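Local coordinates for protein 3-phosphoshikimate 1-carboxyvinyltransferase (Streptomyces sviceus, PDB 7M0O) that is a glyphosate-tolerant EPSP synthase, which probably transfers the enolpyruvyl group of phosphoenolpyruvate to shikimate-3-phosphate in chorismate biosynthesis, at residues Gly357-Ser362 and Pro380-Asp386. Sequence-based numbering, arbitrary orientation.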
ATOM      1  N   GLY A 357       3.124 -26.294  19.566  1.00 15.21           N
ATOM      2  CA  GLY A 357       3.990 -25.687  18.567  1.00 19.20           C
ATOM      3  C   GLY A 357       4.366 -26.643  17.450  1.00 20.24           C
ATOM      4  O   GLY A 357       4.470 -27.856  17.636  1.00 21.13           O
ATOM      5  N   ALA A 358       4.571 -26.076  16.262  1.00 18.30           N
ATOM      6  CA  ALA A 358       5.025 -26.834  15.101  1.00 21.33           C
ATOM      7  C   ALA A 358       5.576 -25.853  14.072  1.00 20.76           C
ATOM      8  O   ALA A 358       5.504 -24.634  14.242  1.00 19.76           O
ATOM      9  CB  ALA A 358       3.893 -27.685  14.517  1.00 23.97           C
ATOM     10  N   GLN A 359       6.126 -26.399  12.992  1.00 24.01           N
ATOM     11  CA  GLN A 359       6.608 -25.578  11.896  1.00 18.52           C
ATOM     12  C   GLN A 359       5.450 -25.209  10.980  1.00 21.29           C
ATOM     13  O   GLN A 359       4.718 -26.080  10.501  1.00 25.27           O
ATOM     14  CB  GLN A 359       7.682 -26.307  11.098  1.00 21.89           C
ATOM     15  CG  GLN A 359       8.314 -25.419  10.062  1.00 20.76           C
ATOM     16  CD  GLN A 359       9.127 -26.190   9.055  1.00 26.96           C
ATOM     17  OE1 GLN A 359       8.596 -26.989   8.289  1.00 34.79           O
ATOM     18  NE2 GLN A 359      10.427 -25.955   9.054  1.00 24.85           N
ATOM     19  N   VAL A 360       5.297 -23.913  10.733  1.00 18.85           N
ATOM     20  CA  VAL A 360       4.245 -23.385   9.876  1.00 16.44           C
ATOM     21  C   VAL A 360       4.660 -23.518   8.417  1.00 15.68           C
ATOM     22  O   VAL A 360       5.792 -23.176   8.052  1.00 17.51           O
ATOM     23  CB  VAL A 360       3.966 -21.920  10.236  1.00 14.49           C
ATOM     24  CG1 VAL A 360       3.239 -21.195   9.097  1.00 14.81           C
ATOM     25  CG2 VAL A 360       3.178 -21.852  11.545  1.00 21.71           C
ATOM     26  N   THR A 361       3.749 -24.033   7.578  1.00 13.66           N
ATOM     27  CA  THR A 361       3.941 -24.027   6.129  1.00 14.43           C
ATOM     28  C   THR A 361       3.477 -22.684   5.565  1.00 18.39           C
ATOM     29  O   THR A 361       2.275 -22.413   5.491  1.00 17.70           O
ATOM     30  CB  THR A 361       3.180 -25.164   5.454  1.00 22.70           C
ATOM     31  OG1 THR A 361       3.621 -26.418   5.977  1.00 27.92           O
ATOM     32  CG2 THR A 361       3.453 -25.134   3.939  1.00 19.99           C
ATOM     33  N   SER A 362       4.427 -21.855   5.143  1.00 16.51           N
ATOM     34  CA  SER A 362       4.110 -20.485   4.764  1.00 16.78           C
ATOM     35  C   SER A 362       3.523 -20.348   3.364  1.00 18.06           C
ATOM     36  O   SER A 362       2.789 -19.380   3.110  1.00 19.10           O
ATOM     37  CB  SER A 362       5.374 -19.623   4.913  1.00 22.43           C
ATOM     38  OG  SER A 362       6.253 -19.832   3.822  1.00 18.68           O
ATOM     39  N   PRO A 380       4.548 -21.860  22.620  1.00 14.77           N
ATOM     40  CA  PRO A 380       5.992 -22.008  22.400  1.00 17.67           C
ATOM     41  C   PRO A 380       6.299 -23.004  21.294  1.00 15.43           C
ATOM     42  O   PRO A 380       5.524 -23.918  21.011  1.00 18.48           O
ATOM     43  CB  PRO A 380       6.510 -22.521  23.753  1.00 15.19           C
ATOM     44  CG  PRO A 380       5.410 -22.257  24.740  1.00 20.06           C
ATOM     45  CD  PRO A 380       4.136 -22.349  23.946  1.00 13.93           C
ATOM     46  N   GLY A 381       7.450 -22.810  20.653  1.00 15.14           N
ATOM     47  CA  GLY A 381       7.889 -23.766  19.652  1.00 16.53           C
ATOM     48  C   GLY A 381       7.287 -23.625  18.275  1.00 19.49           C
ATOM     49  O   GLY A 381       7.241 -24.610  17.523  1.00 19.64           O
ATOM     50  N   ILE A 382       6.833 -22.433  17.910  1.00 15.26           N
ATOM     51  CA  ILE A 382       6.386 -22.172  16.550  1.00 18.69           C
ATOM     52  C   ILE A 382       7.560 -21.649  15.737  1.00 20.36           C
ATOM     53  O   ILE A 382       8.274 -20.731  16.162  1.00 23.74           O
ATOM     54  CB  ILE A 382       5.208 -21.184  16.537  1.00 14.08           C
ATOM     55  CG1 ILE A 382       3.943 -21.915  16.989  1.00 14.78           C
ATOM     56  CG2 ILE A 382       5.043 -20.568  15.147  1.00 22.63           C
ATOM     57  CD1 ILE A 382       2.650 -21.085  16.937  1.00 15.94           C
ATOM     58  N   SER A 383       7.758 -22.244  14.565  1.00 21.45           N
ATOM     59  CA  SER A 383       8.767 -21.837  13.607  1.00 19.92           C
ATOM     60  C   SER A 383       8.108 -21.778  12.231  1.00 18.80           C
ATOM     61  O   SER A 383       6.929 -22.100  12.069  1.00 16.14           O
ATOM     62  CB  SER A 383       9.974 -22.797  13.639  1.00 18.67           C
ATOM     63  OG  SER A 383       9.612 -24.118  13.268  1.00 24.04           O
ATOM     64  N   PHE A 384       8.876 -21.345  11.238  1.00 21.65           N
ATOM     65  CA  PHE A 384       8.389 -21.163   9.882  1.00 18.04           C
ATOM     66  C   PHE A 384       9.342 -21.826   8.908  1.00 19.69           C
ATOM     67  O   PHE A 384      10.558 -21.790   9.105  1.00 19.31           O
ATOM     68  CB  PHE A 384       8.270 -19.674   9.543  1.00 16.89           C
ATOM     69  CG  PHE A 384       7.558 -18.879  10.602  1.00 18.11           C
ATOM     70  CD1 PHE A 384       6.173 -18.914  10.694  1.00 21.51           C
ATOM     71  CD2 PHE A 384       8.268 -18.111  11.501  1.00 19.86           C
ATOM     72  CE1 PHE A 384       5.509 -18.200  11.678  1.00 17.13           C
ATOM     73  CE2 PHE A 384       7.612 -17.392  12.483  1.00 27.71           C
ATOM     74  CZ  PHE A 384       6.232 -17.443  12.574  1.00 19.03           C
ATOM     75  N   ASP A 385       8.788 -22.398   7.842  1.00 17.28           N
ATOM     76  CA  ASP A 385       9.646 -22.973   6.809  1.00 21.74           C
ATOM     77  C   ASP A 385      10.334 -21.899   5.967  1.00 23.90           C
ATOM     78  O   ASP A 385      11.393 -22.167   5.382  1.00 21.61           O
ATOM     79  CB  ASP A 385       8.837 -23.937   5.938  1.00 17.20           C
ATOM     80  CG  ASP A 385       7.654 -23.267   5.212  1.00 23.89           C
ATOM     81  OD1 ASP A 385       7.384 -22.050   5.405  1.00 19.02           O
ATOM     82  OD2 ASP A 385       6.982 -23.984   4.433  1.00 23.18           O
ATOM     83  N   ASP A 386       9.792 -20.679   5.949  1.00 18.39           N
ATOM     84  CA  ASP A 386      10.281 -19.608   5.077  1.00 16.12           C
ATOM     85  C   ASP A 386      10.122 -18.264   5.792  1.00 17.86           C
ATOM     86  O   ASP A 386       9.239 -17.460   5.460  1.00 19.09           O
ATOM     87  CB  ASP A 386       9.529 -19.631   3.748  1.00 17.19           C
ATOM     88  CG  ASP A 386      10.081 -18.644   2.723  1.00 26.13           C
ATOM     89  OD1 ASP A 386      11.193 -18.109   2.920  1.00 32.91           O
ATOM     90  OD2 ASP A 386       9.393 -18.423   1.696  1.00 27.74           O
TER
HETATM   91  O   HOH W   1       3.955 -25.564  22.300  1.00 19.05           O
HETATM   92  O   HOH W   2       6.333 -26.562   4.839  1.00 28.50           O
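Asp-385, Val-360 and Gln-359 bury the largest areas where two short parallel strands, 359-360 and 383-384, pair side by side. Val-360 bonds to the residues flanking its partner Phe-384: its N donates to Ser-383 O (2.8 Å) and its O accepts from Asp-385 N (3.1 Å). Upstream, a weak bond from Ser-383 N to Ala-358 O (3.3 Å) continues the pairing, and water 1 bridges Gly-357 N and Pro-380 O where the two segments begin. Beyond the strands the carboxylate of Asp-385 takes over: its OD1 accepts from both Ser-362 N and Ser-362 OG (3.0 Å each), tying the end of one segment to the other, and its OD2 is linked through water 2 to Thr-361 OG1, which also bonds Arg-336. The two sheet faces differ. On one, exposed Gln-359 lies along its neighbour, with CB 3.6 Å from Ser-383 OG and CD 3.9 Å from Asp-385 CB. On the other, buried Val-360 sets CB 3.8 Å from Phe-384 CD1 and CG2 4.3 Å from Ile-382 CG2. The strands are joined by helix 366-375 in a beta-alpha-beta crossover; Val-360 rests on Ile-368 and Phe-372 of that helix, and Ile-382 on Thr-375, while helix 326-336 flanks strand 359-360 through Asn-333 and Arg-336.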